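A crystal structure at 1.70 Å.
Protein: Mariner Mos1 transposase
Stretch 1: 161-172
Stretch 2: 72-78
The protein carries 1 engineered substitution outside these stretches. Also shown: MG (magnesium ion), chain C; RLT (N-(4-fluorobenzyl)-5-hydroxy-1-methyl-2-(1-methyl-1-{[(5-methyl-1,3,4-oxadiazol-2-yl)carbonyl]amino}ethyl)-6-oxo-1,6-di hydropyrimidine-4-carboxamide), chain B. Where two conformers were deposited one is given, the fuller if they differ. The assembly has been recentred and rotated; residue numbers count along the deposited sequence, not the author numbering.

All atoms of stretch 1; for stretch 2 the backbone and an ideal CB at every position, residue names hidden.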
# COMPACT_ATOMS: atom_id res chain seq x y z
N ALA A 161 -1.44 -5.14 -5.70
CA ALA A 161 -1.24 -4.15 -4.62
C ALA A 161 -2.11 -2.92 -4.89
O ALA A 161 -1.89 -2.17 -5.85
CB ALA A 161 0.22 -3.74 -4.59
N PRO A 162 -3.12 -2.65 -4.04
CA PRO A 162 -3.99 -1.49 -4.33
C PRO A 162 -3.24 -0.14 -4.47
O PRO A 162 -3.68 0.70 -5.27
CB PRO A 162 -4.99 -1.49 -3.18
CG PRO A 162 -5.08 -2.94 -2.75
CD PRO A 162 -3.67 -3.46 -2.95
N SER A 163 -2.16 0.07 -3.74
CA SER A 163 -1.40 1.29 -3.88
C SER A 163 -0.88 1.46 -5.29
O SER A 163 -0.88 2.60 -5.79
CB SER A 163 -0.25 1.39 -2.90
OG SER A 163 -0.67 1.30 -1.52
N ASP A 164 -0.49 0.34 -5.91
CA ASP A 164 0.01 0.41 -7.31
C ASP A 164 -1.10 0.42 -8.35
O ASP A 164 -1.13 1.34 -9.18
CB ASP A 164 1.00 -0.75 -7.51
CG ASP A 164 2.32 -0.45 -6.79
OD1 ASP A 164 2.80 0.73 -6.88
OD2 ASP A 164 2.89 -1.30 -6.14
N TYR A 165 -2.01 -0.53 -8.34
CA TYR A 165 -3.00 -0.55 -9.43
C TYR A 165 -4.12 0.46 -9.35
O TYR A 165 -4.73 0.77 -10.38
CB TYR A 165 -3.61 -1.95 -9.55
CG TYR A 165 -4.55 -2.41 -8.41
CD1 TYR A 165 -5.81 -1.87 -8.23
CD2 TYR A 165 -4.17 -3.42 -7.52
CE1 TYR A 165 -6.65 -2.27 -7.22
CE2 TYR A 165 -5.01 -3.85 -6.54
CZ TYR A 165 -6.26 -3.28 -6.35
OH TYR A 165 -7.18 -3.66 -5.37
N HIS A 166 -4.33 1.04 -8.17
CA HIS A 166 -5.32 2.04 -7.95
C HIS A 166 -4.77 3.41 -7.60
O HIS A 166 -4.95 4.35 -8.36
CB HIS A 166 -6.33 1.56 -6.91
CG HIS A 166 -7.54 2.39 -6.83
ND1 HIS A 166 -8.55 2.32 -7.75
CD2 HIS A 166 -7.91 3.35 -5.93
CE1 HIS A 166 -9.52 3.15 -7.42
NE2 HIS A 166 -9.14 3.83 -6.35
N LEU A 167 -4.13 3.56 -6.46
CA LEU A 167 -3.79 4.87 -5.93
C LEU A 167 -2.74 5.56 -6.78
O LEU A 167 -2.98 6.70 -7.27
CB LEU A 167 -3.31 4.74 -4.47
CG LEU A 167 -2.97 6.11 -3.85
CD1 LEU A 167 -4.24 6.86 -3.61
CD2 LEU A 167 -2.26 5.92 -2.53
N PHE A 168 -1.61 4.93 -6.97
CA PHE A 168 -0.47 5.52 -7.74
C PHE A 168 -0.78 5.52 -9.24
O PHE A 168 -0.30 6.40 -9.94
CB PHE A 168 0.79 4.77 -7.50
CG PHE A 168 1.36 4.91 -6.10
CD1 PHE A 168 1.06 6.02 -5.23
CD2 PHE A 168 2.16 3.94 -5.62
CE1 PHE A 168 1.60 6.09 -3.99
CE2 PHE A 168 2.70 3.99 -4.36
CZ PHE A 168 2.43 5.11 -3.52
N ALA A 169 -1.61 4.62 -9.74
CA ALA A 169 -2.10 4.61 -11.14
C ALA A 169 -2.82 5.93 -11.43
O ALA A 169 -2.46 6.68 -12.35
CB ALA A 169 -3.02 3.43 -11.37
N SER A 170 -3.75 6.30 -10.56
CA SER A 170 -4.49 7.60 -10.66
C SER A 170 -3.55 8.76 -10.46
O SER A 170 -3.59 9.75 -11.22
CB SER A 170 -5.55 7.67 -9.57
OG SER A 170 -6.38 8.78 -9.78
N MET A 171 -2.70 8.68 -9.45
CA MET A 171 -1.79 9.80 -9.03
C MET A 171 -0.76 10.06 -10.11
O MET A 171 -0.45 11.19 -10.45
CB MET A 171 -1.04 9.46 -7.77
CG MET A 171 -0.35 10.64 -7.09
SD MET A 171 0.79 10.20 -5.82
CE MET A 171 -0.44 9.69 -4.61
N GLY A 172 -0.25 8.99 -10.69
CA GLY A 172 0.76 9.17 -11.72
C GLY A 172 0.33 9.97 -12.93
O GLY A 172 1.13 10.76 -13.49
N UNK A 72 10.82 10.51 -1.82
CA UNK A 72 10.01 9.32 -1.72
C UNK A 72 8.74 9.63 -0.94
O UNK A 72 8.76 10.12 0.19
CB UNK A 72 10.79 8.18 -1.06
N UNK A 73 7.63 9.30 -1.57
CA UNK A 73 6.32 9.28 -0.92
C UNK A 73 6.16 7.91 -0.32
O UNK A 73 6.28 6.88 -1.04
CB UNK A 73 5.18 9.60 -1.89
N UNK A 74 5.76 7.88 0.95
CA UNK A 74 5.43 6.63 1.66
C UNK A 74 4.02 6.85 2.16
O UNK A 74 3.80 7.75 2.96
CB UNK A 74 6.40 6.31 2.80
N UNK A 75 3.08 6.05 1.73
CA UNK A 75 1.70 6.36 2.13
C UNK A 75 0.98 5.08 2.50
O UNK A 75 1.16 4.04 1.88
CB UNK A 75 0.95 7.09 1.01
N UNK A 76 0.04 5.25 3.40
CA UNK A 76 -0.81 4.16 3.92
C UNK A 76 -2.26 4.62 3.93
O UNK A 76 -2.54 5.74 4.28
CB UNK A 76 -0.37 3.74 5.32
N UNK A 77 -3.16 3.70 3.57
CA UNK A 77 -4.55 4.04 3.33
C UNK A 77 -5.46 2.86 3.47
O UNK A 77 -5.00 1.72 3.50
CB UNK A 77 -4.72 4.65 1.94
N UNK A 78 -6.76 3.11 3.59
CA UNK A 78 -7.77 2.09 3.62
C UNK A 78 -9.00 2.54 2.85
O UNK A 78 -8.94 3.50 2.09
CB UNK A 78 -8.13 1.74 5.06
MG MG C . 4.55 0.23 -5.87
CAA RLT B . 10.50 -8.99 -5.98
CAB RLT B . 6.12 -1.29 -9.92
CAC RLT B . 7.71 -3.83 -10.53
CAD RLT B . 9.46 -1.73 -10.22
OAE RLT B . 8.34 -2.13 -4.04
OAF RLT B . 8.18 -5.48 -8.05
OAG RLT B . 5.17 -0.52 -7.75
OAH RLT B . 6.07 -1.01 -5.29
FAI RLT B . 10.60 -8.90 -3.29
CAJ RLT B . 9.52 -6.78 -3.51
CAK RLT B . 11.89 -6.93 -3.74
CAL RLT B . 9.58 -5.39 -3.75
CAM RLT B . 11.97 -5.55 -3.98
CAN RLT B . 10.95 -3.28 -4.28
NAO RLT B . 12.11 -7.17 -7.05
NAP RLT B . 11.76 -5.99 -7.77
NAQ RLT B . 8.63 -2.77 -7.42
NAR RLT B . 10.01 -3.00 -5.37
NAS RLT B . 9.71 -4.04 -9.08
OAT RLT B . 9.86 -7.07 -7.14
CAU RLT B . 8.75 -2.54 -5.10
CAV RLT B . 9.33 -5.11 -8.32
CAW RLT B . 10.93 -7.76 -6.71
CAX RLT B . 10.68 -7.56 -3.51
CAY RLT B . 10.83 -4.76 -3.99
CAZ RLT B . 6.82 -1.46 -6.30
CBA RLT B . 10.40 -5.97 -7.77
CBB RLT B . 8.01 -2.30 -6.27
CBC RLT B . 8.09 -2.52 -8.64
CBD RLT B . 6.21 -1.23 -7.59
NBE RLT B . 6.89 -1.72 -8.71
CBF RLT B . 8.90 -3.14 -9.88

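The helix that begins at Pro162 lies across the strand 72-78 at 97°, with a closest approach of 10.5 Å between axes. At that spacing side chains must fill the gap, and because CA-to-CB directions alternate along an extended strand, positions 73, 75 and 77 point toward the helix.

Position 72 lies beyond the reach of stretch 1, with nothing of it within 5.5 Å of the ideal CB. The extended backbone (-90/127) suits most residues, and the helix sets no preference. The deposited residue is Met72, which makes no contact with the helix.

At position 73 CA-to-CB points toward the helix, and the ideal CB is 5.4 Å from Phe168 CE1. The nearby surface consists of the Phe168 ring and the thioether of Met171, with no charge to answer. A gap of this width calls for an apolar side chain longer than alanine; leucine, isoleucine or methionine would all be reasonable. The residue is Leu73, with chi1 t and chi2 p. Its CD2 touches both helix residues, 4.0 Å from Phe168 CE1 and 3.9 Å from Met171 SD.

Position 74 points away from stretch 1, which therefore says little about its identity. It is Cys74, whose SG is hydrogen-bonded elsewhere in the structure.

Position 75 again points toward the helix. Its ideal CB is 4.9 Å from Leu167 CD2 and 5.1 Å from Phe168 CE1, so the room is tighter than at 73 and the lining wholly hydrocarbon. A compact apolar side chain fits best, and phi/psi of -139/150 is comfortable for a beta-branched one; valine or isoleucine would be natural candidates. Val75 is deposited, with chi1 p. This rotamer brings CG1 to 3.7 Å from Phe168 CZ and 4.0 Å from Leu167 CD2, so one methyl touches both neighbours.

Position 76 turns away from the helix and is unconstrained by it, although its CA makes the closest CA approach between the stretches, 8.3 Å from the CA of Ser163. The residue is Trp76, and its indole makes no contact with stretch 1.

Position 77 faces a more varied surface. Leu167 CD2 is 5.3 Å from the ideal CB, while Pro162, His166 and the hydroxyl of Ser163 lie farther off. A long side chain is needed to span this area; a large aromatic would suit the apolar part, and one carrying a donor could also meet the hydroxyl. Trp77 does both. With chi1 p and chi2 at -73°, NE1 donates a hydrogen bond to Ser163 OG (3.0 Å, 157°), which lies near the ring plane, as an indole N-H requires. Leu167 CD2 sits over one face, 4.0 Å from the centroid of the five-membered ring, in a CH-pi contact. At the far end of the indole, CZ2 packs 3.5 Å from Pro162 CB, and CH2 comes within 4.2 Å of His166 CD2.

Position 78 is out of reach of stretch 1, which leaves its side chain undetermined. Asp78 occupies it, with both carboxylate oxygens hydrogen-bonded outside the two stretches.

Stretch 2, residues 72-78: MLCVWWD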
# COMPACT_ATOMS: atom_id res chain seq x y z
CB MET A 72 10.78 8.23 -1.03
CG MET A 72 10.19 6.87 -1.26
SD MET A 72 11.15 5.51 -0.59
CE MET A 72 12.57 5.71 -1.65
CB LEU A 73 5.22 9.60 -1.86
CG LEU A 73 3.78 9.41 -1.43
CD1 LEU A 73 3.38 10.35 -0.31
CD2 LEU A 73 2.91 9.59 -2.62
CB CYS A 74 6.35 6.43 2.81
SG CYS A 74 8.13 6.50 2.36
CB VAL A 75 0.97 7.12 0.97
CG1 VAL A 75 1.03 6.32 -0.34
CG2 VAL A 75 -0.48 7.37 1.24
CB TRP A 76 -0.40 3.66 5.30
CG TRP A 76 0.98 3.16 5.37
CD1 TRP A 76 1.39 1.87 5.19
CD2 TRP A 76 2.19 3.93 5.49
NE1 TRP A 76 2.76 1.77 5.25
CE2 TRP A 76 3.26 3.03 5.48
CE3 TRP A 76 2.46 5.31 5.71
CZ2 TRP A 76 4.59 3.46 5.58
CZ3 TRP A 76 3.78 5.73 5.79
CH2 TRP A 76 4.81 4.80 5.73
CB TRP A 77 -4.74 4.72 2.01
CG TRP A 77 -4.33 3.88 0.79
CD1 TRP A 77 -3.07 3.58 0.41
CD2 TRP A 77 -5.20 3.25 -0.17
NE1 TRP A 77 -3.09 2.83 -0.74
CE2 TRP A 77 -4.37 2.63 -1.14
CE3 TRP A 77 -6.57 3.19 -0.34
CZ2 TRP A 77 -4.92 1.91 -2.23
CZ3 TRP A 77 -7.10 2.55 -1.42
CH2 TRP A 77 -6.28 1.91 -2.37
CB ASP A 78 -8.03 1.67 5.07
CG ASP A 78 -8.82 2.76 5.88
OD1 ASP A 78 -9.15 3.79 5.29
OD2 ASP A 78 -9.24 2.45 7.01
O HOH W 1 5.56 1.99 -6.12
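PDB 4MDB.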